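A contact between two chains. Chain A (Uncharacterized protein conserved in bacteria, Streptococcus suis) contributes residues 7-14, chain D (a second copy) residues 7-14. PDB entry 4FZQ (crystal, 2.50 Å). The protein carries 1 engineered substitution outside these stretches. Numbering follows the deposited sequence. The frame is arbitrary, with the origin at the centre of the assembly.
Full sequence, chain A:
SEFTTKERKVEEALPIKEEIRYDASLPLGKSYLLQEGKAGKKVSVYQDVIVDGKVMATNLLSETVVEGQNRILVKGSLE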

# COMPACT_ATOMS: atom_id res chain seq x y z
N GLU A 7 -1.51 -3.89 -29.35
CA GLU A 7 -1.03 -2.97 -28.34
C GLU A 7 -2.02 -2.84 -27.21
O GLU A 7 -3.22 -2.90 -27.41
CB GLU A 7 -0.75 -1.61 -28.97
CG GLU A 7 0.52 -1.58 -29.79
CD GLU A 7 0.84 -0.19 -30.31
OE1 GLU A 7 0.54 0.80 -29.59
OE2 GLU A 7 1.40 -0.08 -31.42
N ARG A 8 -1.50 -2.66 -26.00
CA ARG A 8 -2.33 -2.51 -24.81
C ARG A 8 -1.94 -1.28 -24.02
O ARG A 8 -0.76 -0.95 -23.90
CB ARG A 8 -2.19 -3.72 -23.87
CG ARG A 8 -3.01 -4.92 -24.24
CD ARG A 8 -2.97 -5.97 -23.14
NE ARG A 8 -1.62 -6.45 -22.89
CZ ARG A 8 -0.89 -6.13 -21.82
NH1 ARG A 8 -1.40 -5.33 -20.89
NH2 ARG A 8 0.33 -6.62 -21.68
N LYS A 9 -2.93 -0.61 -23.48
CA LYS A 9 -2.68 0.57 -22.67
C LYS A 9 -3.12 0.22 -21.25
O LYS A 9 -4.24 -0.26 -21.04
CB LYS A 9 -3.48 1.75 -23.21
CG LYS A 9 -3.26 3.06 -22.47
CD LYS A 9 -4.20 4.16 -22.95
CE LYS A 9 -3.90 4.60 -24.38
NZ LYS A 9 -4.02 3.49 -25.38
N VAL A 10 -2.24 0.42 -20.28
CA VAL A 10 -2.55 0.13 -18.88
C VAL A 10 -2.36 1.42 -18.08
O VAL A 10 -1.29 2.02 -18.09
CB VAL A 10 -1.62 -0.97 -18.32
CG1 VAL A 10 -1.83 -1.12 -16.83
CG2 VAL A 10 -1.91 -2.29 -19.03
N GLU A 11 -3.41 1.85 -17.38
CA GLU A 11 -3.37 3.07 -16.58
C GLU A 11 -3.28 2.81 -15.09
O GLU A 11 -4.15 2.18 -14.51
CB GLU A 11 -4.61 3.92 -16.84
CG GLU A 11 -4.49 4.86 -18.00
CD GLU A 11 -5.59 5.92 -18.03
OE1 GLU A 11 -5.99 6.41 -16.95
OE2 GLU A 11 -6.02 6.28 -19.15
N GLU A 12 -2.22 3.31 -14.46
CA GLU A 12 -2.08 3.14 -13.03
C GLU A 12 -2.33 4.48 -12.35
O GLU A 12 -1.70 5.49 -12.70
CB GLU A 12 -0.68 2.65 -12.69
CG GLU A 12 -0.47 2.53 -11.20
CD GLU A 12 0.91 2.02 -10.86
OE1 GLU A 12 1.29 0.96 -11.39
OE2 GLU A 12 1.60 2.68 -10.05
N ALA A 13 -3.26 4.51 -11.41
CA ALA A 13 -3.53 5.77 -10.73
C ALA A 13 -2.41 6.05 -9.76
O ALA A 13 -1.96 5.17 -9.03
CB ALA A 13 -4.85 5.71 -9.99
N LEU A 14 -1.93 7.29 -9.77
CA LEU A 14 -0.87 7.68 -8.86
C LEU A 14 -1.49 8.13 -7.56
O LEU A 14 -2.60 8.66 -7.53
CB LEU A 14 -0.09 8.85 -9.45
CG LEU A 14 0.55 8.58 -10.80
CD1 LEU A 14 1.22 9.84 -11.32
CD2 LEU A 14 1.55 7.46 -10.64
N GLU D 7 -2.28 1.09 -1.54
CA GLU D 7 -3.23 0.61 -2.53
C GLU D 7 -2.81 1.07 -3.91
O GLU D 7 -2.38 2.21 -4.08
CB GLU D 7 -4.62 1.20 -2.29
CG GLU D 7 -5.16 1.11 -0.88
CD GLU D 7 -5.74 -0.24 -0.58
OE1 GLU D 7 -4.97 -1.23 -0.63
OE2 GLU D 7 -6.96 -0.32 -0.30
N ARG D 8 -2.97 0.22 -4.91
CA ARG D 8 -2.63 0.61 -6.26
C ARG D 8 -3.72 0.17 -7.23
O ARG D 8 -3.95 -1.03 -7.43
CB ARG D 8 -1.30 0.00 -6.68
CG ARG D 8 -0.42 0.95 -7.45
CD ARG D 8 0.49 0.22 -8.41
NE ARG D 8 0.97 -1.03 -7.84
CZ ARG D 8 0.95 -2.18 -8.50
NH1 ARG D 8 0.47 -2.23 -9.73
NH2 ARG D 8 1.39 -3.28 -7.91
N LYS D 9 -4.40 1.15 -7.83
CA LYS D 9 -5.46 0.87 -8.78
C LYS D 9 -4.91 0.94 -10.20
O LYS D 9 -4.24 1.90 -10.58
CB LYS D 9 -6.59 1.87 -8.61
CG LYS D 9 -7.79 1.63 -9.51
CD LYS D 9 -8.79 2.78 -9.34
CE LYS D 9 -8.14 4.09 -9.76
NZ LYS D 9 -8.83 5.29 -9.19
N VAL D 10 -5.20 -0.09 -10.97
CA VAL D 10 -4.73 -0.18 -12.34
C VAL D 10 -5.89 -0.49 -13.27
O VAL D 10 -6.65 -1.42 -13.02
CB VAL D 10 -3.68 -1.30 -12.47
CG1 VAL D 10 -3.18 -1.39 -13.89
CG2 VAL D 10 -2.54 -1.04 -11.50
N GLU D 11 -6.02 0.28 -14.34
CA GLU D 11 -7.09 0.08 -15.31
C GLU D 11 -6.56 -0.44 -16.63
O GLU D 11 -5.51 -0.02 -17.11
CB GLU D 11 -7.85 1.38 -15.55
CG GLU D 11 -8.91 1.67 -14.51
CD GLU D 11 -9.57 3.02 -14.71
OE1 GLU D 11 -10.04 3.29 -15.84
OE2 GLU D 11 -9.62 3.80 -13.73
N GLU D 12 -7.32 -1.36 -17.21
CA GLU D 12 -7.00 -1.99 -18.48
C GLU D 12 -8.24 -1.94 -19.36
O GLU D 12 -9.32 -2.36 -18.94
CB GLU D 12 -6.61 -3.45 -18.23
CG GLU D 12 -5.15 -3.77 -18.43
CD GLU D 12 -4.83 -4.14 -19.87
OE1 GLU D 12 -5.13 -3.33 -20.79
OE2 GLU D 12 -4.29 -5.25 -20.10
N ALA D 13 -8.11 -1.43 -20.58
CA ALA D 13 -9.25 -1.38 -21.48
C ALA D 13 -9.43 -2.79 -22.04
O ALA D 13 -8.45 -3.46 -22.35
CB ALA D 13 -9.01 -0.40 -22.60
N LEU D 14 -10.68 -3.24 -22.15
CA LEU D 14 -10.94 -4.57 -22.69
C LEU D 14 -11.25 -4.52 -24.18
O LEU D 14 -11.81 -3.54 -24.67
CB LEU D 14 -12.10 -5.24 -21.95
CG LEU D 14 -11.81 -5.61 -20.49
CD1 LEU D 14 -13.04 -6.24 -19.85
CD2 LEU D 14 -10.63 -6.55 -20.43
O HOH W 1 -3.36 3.83 -7.18

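How do the two backbones meet? Both stretches carry part of a strand that begins earlier in its chain, and the two strands run antiparallel, their directions 157° apart, in a register that sets A:Glu11 against D:Glu11. That pair closes a tight two-bond ring: A:Glu11 N donates to D:Glu11 O at 2.8 Å, and D:Glu11 N to A:Glu11 O at 2.7 Å, both nearly straight.

Does the pairing continue equally in both directions? Towards A:Ala13 it does: A:Ala13 N donates to D:Lys9 O at 2.9 Å, and a water completes the ladder by donating to A:Ala13 O (2.7 Å) and accepting from D:Lys9 N (2.9 Å). At the other end the strands are looser. A:Lys9 O lies 4.1 Å from D:Ala13 N, too far for the equivalent bond.

What fills the face that carries the valines? A:Val10 and D:Val10, both with chi1 t, meet at 3.2 Å between their CG1 atoms, a very close apolar contact. Branched at CB, valine suits an extended strand and puts its methyls close to the backbone. The CG2 of A:Val10 also packs 3.6 Å from D:Glu12 CD, so the glutamate covers the valine on its way to an arginine.

How are the charges matched on that face? A:Arg8 NH1 donates to D:Glu12 OE2 at 3.0 Å in a salt bridge, with the carboxylate oxygen at the guanidinium edge. The counterpart, A:Glu12 OE1 to D:Arg8 NH1, is a long salt bridge at 3.7 Å. Arginine and glutamate have the reach to bracket the valines with opposite charges.

What lies on the other face? The A:Glu11 and D:Glu11 CB atoms are 4.3 Å apart, while A:Ala13 CB rests 3.7 Å from D:Lys9 CE, its small methyl meeting the lysine's aliphatic chain. Altogether the stretches bury 503 Å².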